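Side-chain contacts in succinylglutamate desuccinylase (Chromobacterium violaceum, PDB 1YW4), which probably hydrolyses N-succinylglutamate to succinate and glutamate with a bound zinc ion, the last step of arginine degradation by the AST pathway: residues N196-S199 / Y200-S203; D104-R107 / L108-G111; K217-P220 / F221-D225. All blocks are in the same frame, centred on the assembly; numbering follows the deposited sequence.

Contact 1 of 3, residues N196-S199 / Y200-S203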
loop_
_atom_site.group_PDB
_atom_site.type_symbol
_atom_site.label_atom_id
_atom_site.label_comp_id
_atom_site.label_asym_id
_atom_site.label_seq_id
_atom_site.Cartn_x
_atom_site.Cartn_y
_atom_site.Cartn_z
ATOM N N ASN A 196 -1.365 1.592 22.224
ATOM C CA ASN A 196 -1.174 2.009 23.605
ATOM C C ASN A 196 0.288 1.992 23.984
ATOM O O ASN A 196 0.655 1.601 25.090
ATOM C CB ASN A 196 -1.989 1.101 24.522
ATOM C CG ASN A 196 -3.457 1.159 24.198
ATOM O OD1 ASN A 196 -3.997 2.244 24.010
ATOM N ND2 ASN A 196 -4.113 0.005 24.126
ATOM N N THR A 197 1.117 2.438 23.042
ATOM C CA THR A 197 2.562 2.493 23.230
ATOM C C THR A 197 3.025 3.889 23.624
ATOM O O THR A 197 2.335 4.880 23.396
ATOM C CB THR A 197 3.294 2.104 21.951
ATOM O OG1 THR A 197 2.887 2.979 20.897
ATOM C CG2 THR A 197 2.975 0.672 21.569
ATOM N N PHE A 198 4.205 3.964 24.217
ATOM C CA PHE A 198 4.727 5.240 24.647
ATOM C C PHE A 198 4.988 6.148 23.443
ATOM O O PHE A 198 4.683 7.339 23.486
ATOM C CB PHE A 198 6.011 5.022 25.459
ATOM C CG PHE A 198 6.401 6.199 26.316
ATOM C CD1 PHE A 198 5.480 7.207 26.608
ATOM C CD2 PHE A 198 7.693 6.300 26.836
ATOM C CE1 PHE A 198 5.836 8.300 27.406
ATOM C CE2 PHE A 198 8.057 7.386 27.635
ATOM C CZ PHE A 198 7.124 8.392 27.917
ATOM N N SER A 199 5.532 5.588 22.362
ATOM C CA SER A 199 5.819 6.400 21.180
ATOM C C SER A 199 4.543 6.941 20.519
ATOM O O SER A 199 4.562 8.003 19.895
ATOM C CB SER A 199 6.658 5.617 20.156
ATOM O OG SER A 199 5.935 4.544 19.594
ATOM N N TYR A 200 3.438 6.214 20.637
ATOM C CA TYR A 200 2.192 6.701 20.063
ATOM C C TYR A 200 1.725 7.884 20.920
ATOM O O TYR A 200 1.362 8.936 20.393
ATOM C CB TYR A 200 1.113 5.616 20.076
ATOM C CG TYR A 200 -0.214 6.134 19.576
ATOM C CD1 TYR A 200 -0.372 6.508 18.246
ATOM C CD2 TYR A 200 -1.288 6.317 20.445
ATOM C CE1 TYR A 200 -1.559 7.056 17.793
ATOM C CE2 TYR A 200 -2.482 6.862 20.007
ATOM C CZ TYR A 200 -2.609 7.230 18.678
ATOM O OH TYR A 200 -3.780 7.778 18.223
ATOM N N PHE A 201 1.748 7.701 22.241
ATOM C CA PHE A 201 1.325 8.752 23.167
ATOM C C PHE A 201 2.041 10.073 22.915
ATOM O O PHE A 201 1.397 11.116 22.786
ATOM C CB PHE A 201 1.563 8.337 24.628
ATOM C CG PHE A 201 1.319 9.455 25.614
ATOM C CD1 PHE A 201 0.019 9.872 25.910
ATOM C CD2 PHE A 201 2.390 10.151 26.174
ATOM C CE1 PHE A 201 -0.212 10.971 26.743
ATOM C CE2 PHE A 201 2.170 11.253 27.008
ATOM C CZ PHE A 201 0.868 11.664 27.292
ATOM N N THR A 202 3.370 10.045 22.840
ATOM C CA THR A 202 4.111 11.289 22.625
ATOM C C THR A 202 3.866 11.867 21.234
ATOM O O THR A 202 3.714 13.082 21.068
ATOM C CB THR A 202 5.634 11.107 22.869
ATOM O OG1 THR A 202 6.140 10.049 22.052
ATOM C CG2 THR A 202 5.897 10.783 24.339
ATOM N N SER A 203 3.800 10.998 20.234
ATOM C CA SER A 203 3.551 11.463 18.874
ATOM C C SER A 203 2.183 12.143 18.750
ATOM O O SER A 203 2.069 13.204 18.143
ATOM C CB SER A 203 3.626 10.295 17.890
ATOM O OG SER A 203 3.254 10.706 16.591
#
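Phe198 turns the edge of its ring to Phe201: its CE1 lies 4.1 Å from Phe201 CD2, and that carbon sits near the plane of the Phe198 ring. The same CE1 reaches Thr202 CG2 at 3.9 Å, so one corner of the ring meets both side chains of the next helical turn. With CG opposite the backbone N (chi1 -162°), the ring swings beside its own carbonyl and toward the residues that follow. Phe109 also stacks on this ring, and His145 meets it edge-to-face.

At the start of the helix Thr197 and Tyr200 cross at about a right angle. Thr197 OG1, held between its own N and carbonyl carbon (chi1 58°), accepts Tyr200 N at 3.3 Å and also touches Tyr200 CB. The carbonyl of the same threonine receives the nearly straight bond from Phe201 N (3.1 Å to Thr197 O), so side chain and backbone of Thr197 together engage two of the first amides. Thr202 N to Phe198 O and Ser203 N to Ser199 O continue the helical ladder. Tyr200 carries its ring away from this turn to bond His167 through OH, while Ser199 OG pairs with Thr212 OG1.

Thr197 is thus a classical N-cap on helix 198-205, whose first turn is buried, with Phe198 packed against strand 143-151 about 6 Å, side chain to side chain, from the zinc ligand His149.

Contact 2 of 3, residues D104-R107 / L108-G111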
loop_
_atom_site.group_PDB
_atom_site.type_symbol
_atom_site.label_atom_id
_atom_site.label_comp_id
_atom_site.label_asym_id
_atom_site.label_seq_id
_atom_site.Cartn_x
_atom_site.Cartn_y
_atom_site.Cartn_z
ATOM N N ASP A 104 2.181 -5.563 30.814
ATOM C CA ASP A 104 3.114 -4.961 29.860
ATOM C C ASP A 104 2.902 -3.443 29.851
ATOM O O ASP A 104 1.863 -2.957 29.395
ATOM C CB ASP A 104 2.855 -5.533 28.455
ATOM C CG ASP A 104 3.886 -5.082 27.425
ATOM O OD1 ASP A 104 4.376 -3.937 27.513
ATOM O OD2 ASP A 104 4.190 -5.873 26.506
HETATM N N MSE A 105 3.883 -2.697 30.346
HETATM C CA MSE A 105 3.754 -1.249 30.389
HETATM C C MSE A 105 3.565 -0.643 29.014
HETATM O O MSE A 105 2.867 0.363 28.873
HETATM C CB MSE A 105 4.963 -0.612 31.076
HETATM C CG MSE A 105 4.830 0.901 31.277
HETATM SE SE MSE A 105 6.194 1.598 32.462
HETATM C CE MSE A 105 5.470 0.925 34.120
ATOM N N ASN A 106 4.159 -1.235 27.982
ATOM C CA ASN A 106 3.963 -0.638 26.674
ATOM C C ASN A 106 2.606 -0.965 26.081
ATOM O O ASN A 106 2.393 -0.880 24.873
ATOM C CB ASN A 106 5.079 -0.993 25.698
ATOM C CG ASN A 106 5.445 0.196 24.820
ATOM O OD1 ASN A 106 5.212 1.341 25.211
ATOM N ND2 ASN A 106 6.021 -0.061 23.651
ATOM N N ARG A 107 1.693 -1.351 26.959
ATOM C CA ARG A 107 0.318 -1.618 26.574
ATOM C C ARG A 107 -0.531 -0.750 27.508
ATOM O O ARG A 107 -1.760 -0.803 27.469
ATOM C CB ARG A 107 -0.038 -3.091 26.778
ATOM C CG ARG A 107 0.579 -4.047 25.776
ATOM C CD ARG A 107 0.052 -5.450 26.005
ATOM N NE ARG A 107 -1.412 -5.476 25.957
ATOM C CZ ARG A 107 -2.161 -6.473 26.418
ATOM N NH1 ARG A 107 -3.484 -6.408 26.330
ATOM N NH2 ARG A 107 -1.583 -7.532 26.975
ATOM N N LEU A 108 0.128 0.048 28.348
ATOM C CA LEU A 108 -0.586 0.905 29.298
ATOM C C LEU A 108 -0.543 2.409 29.022
ATOM O O LEU A 108 -1.070 3.205 29.810
ATOM C CB LEU A 108 -0.084 0.640 30.715
ATOM C CG LEU A 108 -0.440 -0.735 31.291
ATOM C CD1 LEU A 108 0.248 -0.907 32.633
ATOM C CD2 LEU A 108 -1.964 -0.861 31.445
ATOM N N PHE A 109 0.090 2.801 27.921
ATOM C CA PHE A 109 0.152 4.207 27.556
ATOM C C PHE A 109 -1.077 4.590 26.724
ATOM O O PHE A 109 -1.961 3.762 26.487
ATOM C CB PHE A 109 1.440 4.514 26.778
ATOM C CG PHE A 109 2.689 4.428 27.616
ATOM C CD1 PHE A 109 3.496 3.290 27.577
ATOM C CD2 PHE A 109 3.050 5.488 28.459
ATOM C CE1 PHE A 109 4.650 3.198 28.365
ATOM C CE2 PHE A 109 4.199 5.411 29.257
ATOM C CZ PHE A 109 5.003 4.262 29.211
ATOM N N ASN A 110 -1.118 5.846 26.282
ATOM C CA ASN A 110 -2.242 6.369 25.505
ATOM C C ASN A 110 -3.503 6.313 26.359
ATOM O O ASN A 110 -4.613 6.173 25.845
ATOM C CB ASN A 110 -2.434 5.571 24.206
ATOM C CG ASN A 110 -3.506 6.167 23.299
ATOM O OD1 ASN A 110 -3.577 7.380 23.119
ATOM N ND2 ASN A 110 -4.336 5.307 22.715
ATOM N N GLY A 111 -3.313 6.412 27.672
ATOM C CA GLY A 111 -4.431 6.398 28.602
ATOM C C GLY A 111 -4.930 5.029 29.024
ATOM O O GLY A 111 -5.792 4.930 29.892
#
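Met105 O accepts Leu108 N at 2.8 Å, closing the 3-10 turn of residues 105-107. The bond is short but bent at the acceptor: the C=O...N angle is 119° and the amide approaches from above the carbonyl plane. Beyond it the chain runs on without regular structure, and Phe109 folds back over the turn.

The Phe109 ring brings its CD1 and CE1 atoms to 104-107, with CD1 3.3 Å from Met105 O and 3.5 Å from Asn106 OD1; both oxygens approach obliquely. The Asn106 amide is turned 80° from the ring plane. In Met105, a selenomethionine, CG lies opposite the backbone N (chi1 -174°), which lays CG 3.7 Å from Phe109 CE1. Its SE lies 5.4 Å from the centroid of the Phe109 ring, an oblique Met-aromatic contact. Leu108 CB rests 3.5 Å from Met105 O, covering that carbonyl beside the bond it receives.

Asp104 OD1 accepts a weak bond from Asn106 N, while its stronger partner is His56 NE2, a zinc ligand; Asn106 OD1 is taken by Phe198 N. Asp104 therefore acts as a second-shell carboxylate, which probably orients His56 and makes its imidazole more electron-rich toward the metal, while the weakly positive hydrogens on CD1 and CE1 of Phe109 can probably tolerate the two oxygens they meet.

Contact 3 of 3, residues K217-P220 / F221-D225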
loop_
_atom_site.group_PDB
_atom_site.type_symbol
_atom_site.label_atom_id
_atom_site.label_comp_id
_atom_site.label_asym_id
_atom_site.label_seq_id
_atom_site.Cartn_x
_atom_site.Cartn_y
_atom_site.Cartn_z
ATOM N N LYS A 217 19.064 -7.822 20.118
ATOM C CA LYS A 217 18.760 -8.940 21.012
ATOM C C LYS A 217 18.679 -8.577 22.488
ATOM O O LYS A 217 19.512 -7.826 22.998
ATOM C CB LYS A 217 19.816 -10.038 20.822
ATOM C CG LYS A 217 20.058 -10.435 19.364
ATOM C CD LYS A 217 21.295 -11.308 19.218
ATOM C CE LYS A 217 21.584 -11.660 17.758
ATOM N NZ LYS A 217 22.783 -12.549 17.632
ATOM N N ALA A 218 17.682 -9.128 23.174
ATOM C CA ALA A 218 17.512 -8.877 24.600
ATOM C C ALA A 218 18.525 -9.716 25.376
ATOM O O ALA A 218 18.725 -10.897 25.084
ATOM C CB ALA A 218 16.095 -9.224 25.040
ATOM N N ARG A 219 19.161 -9.092 26.360
ATOM C CA ARG A 219 20.167 -9.748 27.184
ATOM C C ARG A 219 20.219 -9.053 28.537
ATOM O O ARG A 219 19.902 -7.870 28.646
ATOM C CB ARG A 219 21.552 -9.650 26.522
ATOM C CG ARG A 219 21.762 -10.526 25.292
ATOM C CD ARG A 219 22.209 -11.924 25.691
ATOM N NE ARG A 219 22.594 -12.733 24.540
ATOM C CZ ARG A 219 21.765 -13.103 23.569
ATOM N NH1 ARG A 219 22.212 -13.838 22.565
ATOM N NH2 ARG A 219 20.489 -12.748 23.607
ATOM N N PRO A 220 20.609 -9.784 29.588
ATOM C CA PRO A 220 20.691 -9.185 30.924
ATOM C C PRO A 220 21.914 -8.271 31.011
ATOM O O PRO A 220 22.778 -8.303 30.132
ATOM C CB PRO A 220 20.802 -10.404 31.833
ATOM C CG PRO A 220 21.624 -11.334 30.995
ATOM C CD PRO A 220 20.999 -11.205 29.620
ATOM N N PHE A 221 21.974 -7.448 32.056
ATOM C CA PHE A 221 23.105 -6.538 32.249
ATOM C C PHE A 221 24.427 -7.314 32.246
ATOM O O PHE A 221 24.521 -8.391 32.836
ATOM C CB PHE A 221 22.977 -5.788 33.584
ATOM C CG PHE A 221 21.862 -4.776 33.621
ATOM C CD1 PHE A 221 21.925 -3.619 32.851
ATOM C CD2 PHE A 221 20.756 -4.975 34.441
ATOM C CE1 PHE A 221 20.894 -2.667 32.898
ATOM C CE2 PHE A 221 19.720 -4.036 34.495
ATOM C CZ PHE A 221 19.789 -2.879 33.724
ATOM N N GLY A 222 25.439 -6.765 31.576
ATOM C CA GLY A 222 26.743 -7.406 31.531
ATOM C C GLY A 222 26.933 -8.400 30.403
ATOM O O GLY A 222 28.033 -8.917 30.199
ATOM N N GLN A 223 25.864 -8.667 29.666
ATOM C CA GLN A 223 25.930 -9.608 28.566
ATOM C C GLN A 223 25.574 -8.967 27.233
ATOM O O GLN A 223 25.270 -9.664 26.271
ATOM C CB GLN A 223 25.015 -10.801 28.842
ATOM C CG GLN A 223 25.583 -11.785 29.866
ATOM C CD GLN A 223 24.668 -12.961 30.078
ATOM O OE1 GLN A 223 24.113 -13.495 29.121
ATOM N NE2 GLN A 223 24.499 -13.377 31.329
ATOM N N ASN A 224 25.618 -7.639 27.179
ATOM C CA ASN A 224 25.314 -6.917 25.951
ATOM C C ASN A 224 26.594 -6.521 25.226
ATOM O O ASN A 224 27.494 -5.921 25.814
ATOM C CB ASN A 224 24.503 -5.643 26.245
ATOM C CG ASN A 224 23.142 -5.936 26.842
ATOM O OD1 ASN A 224 22.306 -6.578 26.215
ATOM N ND2 ASN A 224 22.916 -5.460 28.061
ATOM N N ASP A 225 26.671 -6.856 23.944
ATOM C CA ASP A 225 27.828 -6.503 23.135
ATOM C C ASP A 225 27.583 -5.057 22.686
ATOM O O ASP A 225 27.039 -4.816 21.609
ATOM C CB ASP A 225 27.912 -7.439 21.921
ATOM C CG ASP A 225 29.270 -7.405 21.243
ATOM O OD1 ASP A 225 29.670 -6.330 20.751
ATOM O OD2 ASP A 225 29.943 -8.458 21.201
HETATM O O HOH W 1 19.496 -6.254 25.571
HETATM O O HOH W 2 22.060 -7.479 23.409
HETATM O O HOH W 3 25.524 -11.711 24.528
#
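Asn224 OD1 is held by two waters. Water 2 donates to it at 3.0 Å and also to Lys217 O, at 2.6 Å. Water 1 accepts from Arg219 N and lies within bonding distance of both Lys217 O and Asn224 OD1, 2.9 Å from the latter, though it need not serve both at once. Arg219 CB merely packs against the same oxygen, 3.2 Å from Asn224 OD1.

Arg219 starts toward 221-225 and then bends sharply at chi2 (-86°), which runs CG and CD past Gln223 O and carries the guanidinium back over the preceding backbone. There NH2 donates to Ala218 O at 3.0 Å, with that oxygen close to the guanidinium plane. Water 3 links Arg219 to Gln223: it donates to Gln223 O and receives a weak bond from Arg219 NE.

Pro220 and Gln223 face one another across a type II beta turn, closed by Gln223 N to Pro220 O at 3.1 Å. The Gln223 side chain is extended beyond CG and crosses the proline ring at a slant, its amide against Pro220 CG, with NE2 3.5 Å from that carbon. Gly222, with phi 89°, takes the turn position at which a side chain would collide with the preceding carbonyl.

Both segments belong to the exposed loop joining strand 209-215 to helix 230-241. Asn224 ND2 donates to Thr60 OG1 and Glu64 OE1, Gly222 N to Glu64 OE2, and Phe221 packs on Ile63 and Glu64, so the turn is fastened to the start of helix 61-75; Ala218 pairs through its backbone with Ala151, at the end of strand 143-151.

Overall arrangement
All three contacts belong to the catalytic domain, but they differ in depth. Contact 1 is buried and contact 2 partly so; their centres are 8 Å apart, and they join directly through backbone and amide groups, among them Phe109 N and Asn196 O. Together they bind the loop before helix 120-137 to the beginning of helix 198-205, and both rely on aromatic packing, with contact 2 bonding a zinc ligand, His56, through a carboxylate. Contact 3 lies on the surface, its nearest atoms about 12 Å from contact 2 and about 17 Å from contact 1. Water bridges and a beta turn take the place of stacked rings there.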